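Local coordinates for protein Cel44C (Paenibacillus polymyxa, PDB 2YKK) that probably hydrolyses internal beta-1,4-glucosidic linkages of xyloglucan and related beta-glucans through its glycoside hydrolase family 44 catalytic module, at residues E358-G363 with A388-L393; L447-M452 with A462-S467; K8-K13 with A425-I430; V283-E288 with L354-Y359. The protein carries 2 engineered substitutions. All coordinates share one frame; numbering follows the deposited sequence.

Contact 1: residues E358-G363 with A388-L393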
# COMPACT_ATOMS: atom_id res chain seq x y z
N GLU A 358 -1.20 -2.04 2.74
CA GLU A 358 -0.62 -3.39 2.60
C GLU A 358 -1.42 -4.10 1.56
O GLU A 358 -2.64 -3.98 1.58
CB GLU A 358 -0.76 -4.23 3.86
CG GLU A 358 0.15 -3.70 5.00
CD GLU A 358 -0.03 -4.47 6.33
OE1 GLU A 358 -0.51 -5.62 6.31
OE2 GLU A 358 0.35 -3.93 7.41
N TYR A 359 -0.73 -4.87 0.72
CA TYR A 359 -1.37 -5.82 -0.20
C TYR A 359 -0.32 -6.78 -0.74
O TYR A 359 0.89 -6.50 -0.70
CB TYR A 359 -2.07 -5.10 -1.38
CG TYR A 359 -1.14 -4.46 -2.37
CD1 TYR A 359 -0.57 -3.20 -2.11
CD2 TYR A 359 -0.89 -5.06 -3.62
CE1 TYR A 359 0.29 -2.61 -3.04
CE2 TYR A 359 -0.08 -4.44 -4.56
CZ TYR A 359 0.53 -3.25 -4.25
OH TYR A 359 1.33 -2.60 -5.19
N SER A 360 -0.79 -7.92 -1.25
CA SER A 360 0.11 -8.84 -1.95
C SER A 360 -0.79 -9.77 -2.73
O SER A 360 -1.86 -10.15 -2.21
CB SER A 360 0.87 -9.71 -0.93
OG SER A 360 1.55 -10.77 -1.64
N TYR A 361 -0.33 -10.17 -3.91
CA TYR A 361 -1.05 -11.16 -4.75
C TYR A 361 -0.39 -12.54 -4.67
O TYR A 361 -0.80 -13.44 -5.39
CB TYR A 361 -1.18 -10.65 -6.20
CG TYR A 361 -2.29 -9.65 -6.24
CD1 TYR A 361 -2.14 -8.41 -5.60
CD2 TYR A 361 -3.54 -9.98 -6.83
CE1 TYR A 361 -3.23 -7.49 -5.56
CE2 TYR A 361 -4.62 -9.07 -6.82
CZ TYR A 361 -4.46 -7.83 -6.17
OH TYR A 361 -5.53 -6.95 -6.12
N GLY A 362 0.62 -12.72 -3.79
CA GLY A 362 1.28 -14.01 -3.65
C GLY A 362 2.11 -14.34 -4.89
O GLY A 362 2.37 -13.46 -5.74
N GLY A 363 2.53 -15.60 -5.00
CA GLY A 363 3.41 -16.05 -6.11
C GLY A 363 4.64 -15.17 -6.26
O GLY A 363 5.01 -14.79 -7.37
N ALA A 388 0.24 3.21 -2.24
CA ALA A 388 -0.01 1.78 -2.09
C ALA A 388 1.31 1.16 -1.71
O ALA A 388 2.36 1.51 -2.28
CB ALA A 388 -0.51 1.15 -3.44
N ASN A 389 1.25 0.21 -0.77
CA ASN A 389 2.50 -0.39 -0.26
C ASN A 389 2.42 -1.91 -0.21
O ASN A 389 1.63 -2.47 0.57
CB ASN A 389 2.80 0.15 1.17
CG ASN A 389 2.88 1.69 1.25
OD1 ASN A 389 4.00 2.29 1.25
ND2 ASN A 389 1.74 2.32 1.29
N TYR A 390 3.26 -2.56 -1.01
CA TYR A 390 3.36 -4.01 -0.97
C TYR A 390 3.80 -4.49 0.43
O TYR A 390 4.58 -3.80 1.14
CB TYR A 390 4.37 -4.40 -2.02
CG TYR A 390 4.73 -5.86 -2.01
CD1 TYR A 390 3.80 -6.80 -2.46
CD2 TYR A 390 5.99 -6.29 -1.59
CE1 TYR A 390 4.14 -8.20 -2.50
CE2 TYR A 390 6.34 -7.69 -1.63
CZ TYR A 390 5.38 -8.59 -2.08
OH TYR A 390 5.69 -9.93 -2.10
N TRP A 391 3.28 -5.65 0.84
CA TRP A 391 3.78 -6.31 2.09
C TRP A 391 4.31 -7.70 1.71
O TRP A 391 3.60 -8.51 1.12
CB TRP A 391 2.66 -6.45 3.18
CG TRP A 391 3.26 -7.08 4.46
CD1 TRP A 391 3.52 -8.41 4.67
CD2 TRP A 391 3.71 -6.39 5.64
NE1 TRP A 391 4.14 -8.60 5.92
CE2 TRP A 391 4.27 -7.37 6.52
CE3 TRP A 391 3.74 -5.04 6.03
CZ2 TRP A 391 4.84 -7.02 7.77
CZ3 TRP A 391 4.29 -4.70 7.30
CH2 TRP A 391 4.83 -5.70 8.14
N LYS A 392 5.54 -8.00 2.11
CA LYS A 392 6.14 -9.30 1.81
C LYS A 392 5.51 -10.41 2.67
O LYS A 392 5.81 -10.48 3.87
CB LYS A 392 7.65 -9.28 2.10
CG LYS A 392 8.50 -8.38 1.24
CD LYS A 392 9.98 -8.45 1.76
CE LYS A 392 10.64 -9.76 1.30
NZ LYS A 392 12.08 -9.78 1.83
N LEU A 393 4.69 -11.28 2.07
CA LEU A 393 4.14 -12.45 2.78
C LEU A 393 5.14 -13.61 2.83
O LEU A 393 4.95 -14.56 3.61
CB LEU A 393 2.81 -12.93 2.14
CG LEU A 393 1.69 -11.92 2.27
CD1 LEU A 393 0.49 -12.46 1.52
CD2 LEU A 393 1.32 -11.63 3.71
O HOH W 1 2.79 -0.51 -4.43
O HOH W 2 3.91 -11.40 -0.64
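Tyr359 and Trp391 join backbones at the mouth of a (beta/alpha)8 barrel, where strands 353-359 and 387-390 of one beta-alpha-beta unit run out. One good bond and one weak one link the two segments. Trp391 N gives Tyr359 O a straight bond of 3.0 Å (166° at the hydrogen), whereas Tyr359 N reaches Asn389 O only weakly, at 3.4 Å. The Tyr359 ring lies in the tightly packed part. With CG between the backbone N and the carbonyl carbon (chi1 70°), the ring receives Tyr390 CA over one face, and its CE1 lies 3.9 Å from Ala388 CB; Met373, Val376 and Leu377 of helix 367-382 press on it as well.

The other side is looser, for Trp391 and Leu393 are partly exposed. Glu358 runs alongside Trp391, its carboxylate turned 35° from the indole plane, with CD 3.8 Å from CE3. Arg44 and Tyr286 hold that carboxylate beside a bound bis-tris molecule. With an alanine in place of Glu358, Arg44 and the Tyr286 hydroxyl would probably lose their mate, and the CE3 side of the indole some of its support. Ser360 OG accepts from Gly362 N in an ST turn. It also meets a water at 2.6 Å; this water bonds to Tyr390 OH and takes the N-H of Leu393, whose N lies 2.8 Å from the water oxygen.

Contact 2: residues L447-M452 with A462-S467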
# COMPACT_ATOMS: atom_id res chain seq x y z
N LEU A 447 6.24 7.85 -25.47
CA LEU A 447 5.02 7.22 -24.98
C LEU A 447 5.42 5.94 -24.33
O LEU A 447 6.20 5.21 -24.93
CB LEU A 447 4.05 6.96 -26.14
CG LEU A 447 2.84 6.06 -25.89
CD1 LEU A 447 1.85 6.61 -24.80
CD2 LEU A 447 2.08 5.90 -27.21
N HIS A 448 4.89 5.65 -23.13
CA HIS A 448 5.19 4.40 -22.40
C HIS A 448 4.01 3.47 -22.40
O HIS A 448 2.87 3.89 -22.08
CB HIS A 448 5.52 4.76 -20.96
CG HIS A 448 6.86 5.40 -20.81
ND1 HIS A 448 7.09 6.75 -21.04
CD2 HIS A 448 8.06 4.84 -20.55
CE1 HIS A 448 8.38 6.99 -20.91
NE2 HIS A 448 8.99 5.86 -20.60
N LEU A 449 4.26 2.19 -22.70
CA LEU A 449 3.19 1.19 -22.72
C LEU A 449 3.67 -0.01 -21.93
O LEU A 449 4.78 -0.53 -22.23
CB LEU A 449 2.95 0.68 -24.14
CG LEU A 449 2.63 1.72 -25.22
CD1 LEU A 449 2.40 1.01 -26.56
CD2 LEU A 449 1.39 2.53 -24.86
N VAL A 450 2.90 -0.45 -20.96
CA VAL A 450 3.23 -1.73 -20.28
C VAL A 450 2.13 -2.70 -20.73
O VAL A 450 0.95 -2.43 -20.53
CB VAL A 450 3.27 -1.55 -18.76
CG1 VAL A 450 3.19 -2.95 -18.06
CG2 VAL A 450 4.56 -0.81 -18.37
N VAL A 451 2.52 -3.81 -21.35
CA VAL A 451 1.54 -4.78 -21.83
C VAL A 451 1.95 -6.17 -21.33
O VAL A 451 3.16 -6.47 -21.20
CB VAL A 451 1.49 -4.76 -23.38
CG1 VAL A 451 2.88 -5.02 -24.01
CG2 VAL A 451 0.41 -5.71 -23.92
N MET A 452 0.96 -7.03 -21.12
CA MET A 452 1.26 -8.35 -20.62
C MET A 452 0.32 -9.41 -21.16
O MET A 452 -0.84 -9.13 -21.46
CB MET A 452 1.26 -8.33 -19.09
CG MET A 452 -0.13 -8.13 -18.48
SD MET A 452 -0.10 -7.22 -16.90
CE MET A 452 0.32 -5.58 -17.55
N ALA A 462 0.05 -8.47 -30.77
CA ALA A 462 -0.63 -7.26 -30.29
C ALA A 462 -0.53 -6.22 -31.40
O ALA A 462 0.57 -5.86 -31.77
CB ALA A 462 0.04 -6.75 -28.97
N GLN A 463 -1.67 -5.79 -31.94
CA GLN A 463 -1.72 -4.76 -32.96
C GLN A 463 -2.03 -3.44 -32.25
O GLN A 463 -3.15 -3.26 -31.78
CB GLN A 463 -2.86 -5.12 -33.93
CG GLN A 463 -3.06 -4.25 -35.13
CD GLN A 463 -4.25 -4.73 -35.94
OE1 GLN A 463 -4.19 -5.77 -36.60
NE2 GLN A 463 -5.37 -3.98 -35.86
N PHE A 464 -1.05 -2.54 -32.19
CA PHE A 464 -1.22 -1.26 -31.52
C PHE A 464 -1.65 -0.18 -32.47
O PHE A 464 -1.03 -0.01 -33.50
CB PHE A 464 0.09 -0.81 -30.90
CG PHE A 464 0.54 -1.68 -29.75
CD1 PHE A 464 1.28 -2.83 -29.99
CD2 PHE A 464 0.21 -1.33 -28.44
CE1 PHE A 464 1.71 -3.63 -28.92
CE2 PHE A 464 0.63 -2.14 -27.35
CZ PHE A 464 1.38 -3.28 -27.60
N ASP A 465 -2.71 0.53 -32.12
CA ASP A 465 -3.11 1.72 -32.86
C ASP A 465 -2.95 2.90 -31.93
O ASP A 465 -3.58 2.95 -30.87
CB ASP A 465 -4.55 1.63 -33.40
CG ASP A 465 -4.93 2.84 -34.26
OD1 ASP A 465 -5.26 3.89 -33.67
OD2 ASP A 465 -4.86 2.76 -35.52
N LEU A 466 -2.06 3.83 -32.30
CA LEU A 466 -1.74 4.98 -31.46
C LEU A 466 -2.37 6.27 -31.96
O LEU A 466 -2.29 6.56 -33.15
CB LEU A 466 -0.21 5.17 -31.37
CG LEU A 466 0.63 3.89 -31.20
CD1 LEU A 466 2.11 4.21 -31.34
CD2 LEU A 466 0.31 3.31 -29.82
N SER A 467 -2.95 7.05 -31.05
CA SER A 467 -3.42 8.41 -31.36
C SER A 467 -2.54 9.39 -30.61
O SER A 467 -2.47 9.37 -29.36
CB SER A 467 -4.87 8.57 -30.93
OG SER A 467 -5.69 7.74 -31.71
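Leu449 and Phe464 meet across the interior of the beta-sandwich domain, where strands 446-453 and 460-467 face each other instead of pairing. Their short segments run nearly antiparallel, at 155°, with axes 10.7 Å apart, a gap that side chains from both strands must fill.

Aliphatic-aromatic contacts come first. Leu449 and Phe464 overlap head to tail, with the methyl CD1 of Leu449 by the CD2-CE2 bond of the ring, 3.7 Å from Phe464 CE2. Val451 approaches the same ring at its edge, its CG1 4.3 Å from Phe464 CZ. Carrying CG beside its backbone N (chi1 -68°), Phe464 reaches toward strand 446-453, where both aliphatic neighbours meet it, and it also stacks on Phe501.

Aliphatic contacts make up the rest. Leu447 and Leu466 cross obliquely through their CD2 methyls, 4.1 Å apart, while Leu466 CD2 lies farther from Leu449 CD1, at 4.5 Å.

Hydrogen bonds are absent between the segments. Backbone bonds instead tie Leu447, Leu449 and Val451 to Leu515, Ile513 and Tyr511 on the adjacent strand, within the sheet. On the reverse of strand 446-453, Val450 and Met452 touch helix 367-382 of the barrel. The chemistry implies that hydrophobic burial and shape, with no directional bond, hold these two strands face to face; the five residues that meet are all buried.

Contact 3: residues K8-K13 with A425-I430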
# COMPACT_ATOMS: atom_id res chain seq x y z
N LYS A 8 -3.30 -15.87 -32.28
CA LYS A 8 -4.38 -14.92 -32.18
C LYS A 8 -3.83 -13.48 -32.22
O LYS A 8 -2.67 -13.23 -31.87
CB LYS A 8 -5.19 -15.24 -30.91
CG LYS A 8 -4.90 -14.39 -29.70
CD LYS A 8 -4.90 -15.22 -28.40
CE LYS A 8 -5.38 -14.40 -27.23
NZ LYS A 8 -6.78 -13.94 -27.43
N THR A 9 -4.65 -12.54 -32.69
CA THR A 9 -4.30 -11.12 -32.69
C THR A 9 -5.20 -10.41 -31.69
O THR A 9 -6.39 -10.67 -31.64
CB THR A 9 -4.57 -10.53 -34.07
OG1 THR A 9 -3.61 -11.09 -34.96
CG2 THR A 9 -4.40 -8.99 -34.08
N ILE A 10 -4.63 -9.52 -30.91
CA ILE A 10 -5.38 -8.64 -30.02
C ILE A 10 -5.20 -7.24 -30.58
O ILE A 10 -4.13 -6.94 -31.10
CB ILE A 10 -4.82 -8.75 -28.56
CG1 ILE A 10 -5.14 -10.14 -28.02
CG2 ILE A 10 -5.41 -7.67 -27.60
CD1 ILE A 10 -4.74 -10.37 -26.56
N THR A 11 -6.22 -6.40 -30.49
CA THR A 11 -6.04 -5.03 -30.87
C THR A 11 -6.02 -4.17 -29.60
O THR A 11 -6.82 -4.39 -28.67
CB THR A 11 -7.14 -4.60 -31.79
OG1 THR A 11 -8.37 -5.12 -31.29
CG2 THR A 11 -6.86 -5.20 -33.16
N ILE A 12 -5.06 -3.25 -29.57
CA ILE A 12 -4.84 -2.33 -28.43
C ILE A 12 -4.89 -0.92 -28.97
O ILE A 12 -4.16 -0.57 -29.89
CB ILE A 12 -3.50 -2.63 -27.77
CG1 ILE A 12 -3.64 -4.00 -27.06
CG2 ILE A 12 -3.08 -1.50 -26.72
CD1 ILE A 12 -2.42 -4.48 -26.37
N LYS A 13 -5.76 -0.10 -28.40
CA LYS A 13 -5.90 1.27 -28.85
C LYS A 13 -5.39 2.18 -27.74
O LYS A 13 -5.87 2.06 -26.62
CB LYS A 13 -7.37 1.55 -29.05
CG LYS A 13 -8.07 0.65 -30.10
CD LYS A 13 -9.52 1.15 -30.33
CE LYS A 13 -9.55 2.68 -30.54
NZ LYS A 13 -10.79 3.35 -29.98
N ALA A 425 -5.72 3.36 -22.60
CA ALA A 425 -5.22 2.19 -23.27
C ALA A 425 -6.28 1.13 -23.15
O ALA A 425 -6.68 0.75 -22.03
CB ALA A 425 -3.84 1.71 -22.64
N GLN A 426 -6.77 0.67 -24.30
CA GLN A 426 -7.84 -0.31 -24.30
C GLN A 426 -7.33 -1.57 -25.00
O GLN A 426 -6.53 -1.50 -25.94
CB GLN A 426 -9.08 0.22 -25.03
CG GLN A 426 -9.77 1.47 -24.43
CD GLN A 426 -10.86 2.03 -25.40
OE1 GLN A 426 -10.56 2.64 -26.44
NE2 GLN A 426 -12.11 1.78 -25.07
N THR A 427 -7.81 -2.72 -24.56
CA THR A 427 -7.48 -3.98 -25.25
C THR A 427 -8.74 -4.73 -25.62
O THR A 427 -9.74 -4.70 -24.88
CB THR A 427 -6.56 -4.89 -24.41
OG1 THR A 427 -6.40 -6.14 -25.08
CG2 THR A 427 -7.18 -5.25 -23.02
N SER A 428 -8.68 -5.45 -26.74
CA SER A 428 -9.82 -6.25 -27.18
C SER A 428 -9.99 -7.58 -26.41
O SER A 428 -10.98 -8.29 -26.59
CB SER A 428 -9.67 -6.56 -28.69
OG SER A 428 -8.54 -7.40 -28.91
N ASP A 429 -9.04 -7.92 -25.52
CA ASP A 429 -9.13 -9.19 -24.79
C ASP A 429 -8.68 -8.94 -23.35
O ASP A 429 -7.50 -8.99 -23.03
CB ASP A 429 -8.24 -10.28 -25.41
CG ASP A 429 -8.36 -11.64 -24.71
OD1 ASP A 429 -8.92 -11.78 -23.61
OD2 ASP A 429 -7.89 -12.62 -25.32
N ILE A 430 -9.64 -8.69 -22.49
CA ILE A 430 -9.26 -8.34 -21.10
C ILE A 430 -8.88 -9.57 -20.26
O ILE A 430 -8.41 -9.39 -19.12
CB ILE A 430 -10.34 -7.51 -20.42
CG1 ILE A 430 -11.58 -8.39 -20.10
CG2 ILE A 430 -10.64 -6.24 -21.27
CD1 ILE A 430 -12.67 -7.63 -19.25
O HOH W 3 -7.69 4.16 -26.13
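Lys8 and Asp429 meet at the first of two flat groups, the carboxylate of Asp429, whose OD2 takes the ammonium nearly end-on along its C-O bond in a salt bridge, NZ to OD2 2.7 Å. The side chains cross at about a right angle, and the carboxylate is fixed further by Val431 N on OD1 and Asn432 on OD2. The second flat group is the amide of Gln426, lying beside Lys13 with both side chains pointing the same way. Its OE1 is 3.6 Å from Lys13 NZ and accepts a hydrogen bond from a water that also donates to Lys13 O. These two long chains occupy the exposed face of the sheet; Ile12 and Thr427 occupy the other, where Ile12 is buried.

Between the groups runs a short antiparallel pairing that continues one residue past the end of strand 421-427 through Ser428. Lys13 and Gln426 form the hydrogen-bonded pair, Lys13 N to Gln426 O and Gln426 N to Lys13 O each 2.9 Å, and Ile12 with Thr427 the non-hydrogen-bonded one. Ser428 N then donates to Thr11 O, but the return bond comes from a side chain: with OG between its backbone N and carbonyl carbon (chi1 66°), Ser428 accepts Thr11 N at 3.0 Å. Thr427 OG1 takes Asp429 N in an ST turn and also bonds Ser433.

Strand 8-22 thus lies between strand 421-427, to which it is antiparallel, and strand 460-467, to which it is parallel, so the N-terminus completes the sandwich that follows the barrel. Ile12 itself packs on Val435 of strand 433-439 and on Phe464.

Contact 4: residues V283-E288 with L354-Y359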
# COMPACT_ATOMS: atom_id res chain seq x y z
N VAL A 283 -6.69 1.40 3.78
CA VAL A 283 -7.09 -0.01 3.91
C VAL A 283 -5.94 -0.95 3.56
O VAL A 283 -4.99 -0.58 2.82
CB VAL A 283 -8.31 -0.38 3.00
CG1 VAL A 283 -9.53 0.45 3.41
CG2 VAL A 283 -8.00 -0.17 1.52
N HIS A 284 -6.06 -2.19 4.04
CA HIS A 284 -5.22 -3.32 3.58
C HIS A 284 -6.10 -4.23 2.74
O HIS A 284 -7.29 -4.36 3.00
CB HIS A 284 -4.66 -4.10 4.78
CG HIS A 284 -3.78 -3.23 5.64
ND1 HIS A 284 -3.31 -3.61 6.90
CD2 HIS A 284 -3.26 -2.01 5.39
CE1 HIS A 284 -2.53 -2.64 7.37
NE2 HIS A 284 -2.48 -1.67 6.47
N TRP A 285 -5.51 -4.81 1.70
CA TRP A 285 -6.26 -5.65 0.74
C TRP A 285 -5.41 -6.85 0.38
O TRP A 285 -4.51 -6.76 -0.48
CB TRP A 285 -6.58 -4.84 -0.53
CG TRP A 285 -7.33 -5.62 -1.62
CD1 TRP A 285 -6.82 -6.10 -2.79
CD2 TRP A 285 -8.72 -5.98 -1.61
NE1 TRP A 285 -7.80 -6.74 -3.53
CE2 TRP A 285 -8.98 -6.67 -2.83
CE3 TRP A 285 -9.79 -5.77 -0.70
CZ2 TRP A 285 -10.25 -7.14 -3.16
CZ3 TRP A 285 -11.05 -6.27 -1.04
CH2 TRP A 285 -11.26 -6.96 -2.26
N TYR A 286 -5.67 -7.99 1.02
CA TYR A 286 -5.01 -9.24 0.65
C TYR A 286 -6.12 -10.05 -0.01
O TYR A 286 -7.10 -10.39 0.64
CB TYR A 286 -4.54 -9.97 1.91
CG TYR A 286 -3.38 -9.25 2.57
CD1 TYR A 286 -2.09 -9.39 2.06
CD2 TYR A 286 -3.57 -8.51 3.76
CE1 TYR A 286 -0.99 -8.79 2.66
CE2 TYR A 286 -2.45 -7.86 4.37
CZ TYR A 286 -1.16 -8.05 3.83
OH TYR A 286 -0.07 -7.48 4.45
N PRO A 287 -5.99 -10.28 -1.31
CA PRO A 287 -7.04 -10.98 -2.08
C PRO A 287 -7.49 -12.27 -1.39
O PRO A 287 -6.64 -13.06 -0.90
CB PRO A 287 -6.33 -11.30 -3.40
CG PRO A 287 -5.38 -10.07 -3.58
CD PRO A 287 -4.88 -9.83 -2.16
N GLU A 288 -8.79 -12.48 -1.34
CA GLU A 288 -9.39 -13.80 -0.97
C GLU A 288 -9.62 -14.71 -2.17
O GLU A 288 -10.02 -15.88 -2.00
CB GLU A 288 -10.73 -13.60 -0.24
CG GLU A 288 -10.56 -12.90 1.09
CD GLU A 288 -10.33 -13.84 2.25
OE1 GLU A 288 -10.08 -15.05 2.04
OE2 GLU A 288 -10.37 -13.32 3.41
N LEU A 354 -7.19 8.09 -0.91
CA LEU A 354 -7.34 6.64 -0.67
C LEU A 354 -5.96 5.97 -0.74
O LEU A 354 -5.22 6.23 -1.67
CB LEU A 354 -8.26 6.04 -1.73
CG LEU A 354 -8.51 4.52 -1.62
CD1 LEU A 354 -9.16 4.10 -0.28
CD2 LEU A 354 -9.40 4.06 -2.81
N ALA A 355 -5.64 5.06 0.20
CA ALA A 355 -4.35 4.39 0.17
C ALA A 355 -4.59 2.92 0.47
O ALA A 355 -5.43 2.60 1.31
CB ALA A 355 -3.37 4.98 1.21
N MET A 356 -3.81 2.06 -0.18
CA MET A 356 -3.81 0.63 0.10
C MET A 356 -2.46 0.26 0.72
O MET A 356 -1.50 -0.02 -0.01
CB MET A 356 -4.00 -0.12 -1.24
CG MET A 356 -4.10 -1.64 -1.05
SD MET A 356 -4.43 -2.50 -2.64
CE MET A 356 -6.10 -1.99 -2.91
N THR A 357 -2.34 0.34 2.05
CA THR A 357 -1.02 0.38 2.69
C THR A 357 -0.44 -0.98 2.99
O THR A 357 0.70 -1.06 3.48
CB THR A 357 -1.03 1.24 3.98
OG1 THR A 357 -2.03 0.74 4.87
CG2 THR A 357 -1.35 2.72 3.60
N GLU A 358 -1.20 -2.04 2.74
CA GLU A 358 -0.62 -3.39 2.60
C GLU A 358 -1.42 -4.10 1.56
O GLU A 358 -2.64 -3.98 1.58
CB GLU A 358 -0.76 -4.23 3.86
CG GLU A 358 0.15 -3.70 5.00
CD GLU A 358 -0.03 -4.47 6.33
OE1 GLU A 358 -0.51 -5.62 6.31
OE2 GLU A 358 0.35 -3.93 7.41
N TYR A 359 -0.73 -4.87 0.72
CA TYR A 359 -1.37 -5.82 -0.20
C TYR A 359 -0.32 -6.78 -0.74
O TYR A 359 0.89 -6.50 -0.70
CB TYR A 359 -2.07 -5.10 -1.38
CG TYR A 359 -1.14 -4.46 -2.37
CD1 TYR A 359 -0.57 -3.20 -2.11
CD2 TYR A 359 -0.89 -5.06 -3.62
CE1 TYR A 359 0.29 -2.61 -3.04
CE2 TYR A 359 -0.08 -4.44 -4.56
CZ TYR A 359 0.53 -3.25 -4.25
OH TYR A 359 1.33 -2.60 -5.19
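The Tyr286 hydroxyl donates a hydrogen bond to Glu358, OH to OE1 2.7 Å, meeting the oxygen on its anti side and 31° out of the carboxylate plane. OE1 lies at the edge of the Tyr286 ring, while Tyr359 CA sits over one of its faces. The Glu358 chain also covers a face of His284: CG stands 3.6 Å from the ring centroid in a CH-pi contact, and the carboxylate stacks on the imidazole with planes 20° apart. With CG anti to its own carbonyl carbon (chi1 -70°) and the chain extended beyond, Glu358 is laid along that ring. A phenylalanine in place of Tyr286 would probably deprive OE1 of its hydroxyl donor and leave the carboxylate freer to turn.

The next shell sets the imidazole. Glu187 bonds its ND1, and Thr357 OG1, itself bonded to Asp282, lies in the plane of the ring at its edge. On the opposite face of the sheet, Met356 CE packs 3.7 Å from Trp285 CB, and its sulfur approaches the indole obliquely.

Backbone bonds set the frame. Val283 N donates to Ala355 O at 3.0 Å, and Thr357 N to Val283 O at 2.9 Å. Trp285 N then reaches past Thr357 to Glu358 O, 3.0 Å away, where the chain turns a corner at Glu358; Thr357 O goes instead to Asn31. The result is a parallel strand pair of a (beta/alpha)8 barrel, whose C-terminal strand ends carry Glu358 to within about 3 Å of bound bis-tris, consistent with the usual place of the active site in this fold.

Overall arrangement
The four contacts form two pairs, one for each domain. Contacts 1 and 4, centres 8 Å apart, share Glu358 and Tyr359 and lie on either side of strand 353-359; a probable hydrogen bond from Asn389 N to Met356 O joins them. Glu358, whose side chain is about 3 Å from bound bis-tris, places both beside that ligand, probably at the substrate cleft. Contacts 2 and 3, centres 9 Å apart, belong to the beta-sandwich and touch through neighbouring strands 8-22 and 460-467. Contacts 1 and 2 lie about 27 Å apart, centre to centre. Contact 3 joins the N-terminal strand to the first sandwich strand after the barrel, so contacts 1 and 4 lie within the chain it spans.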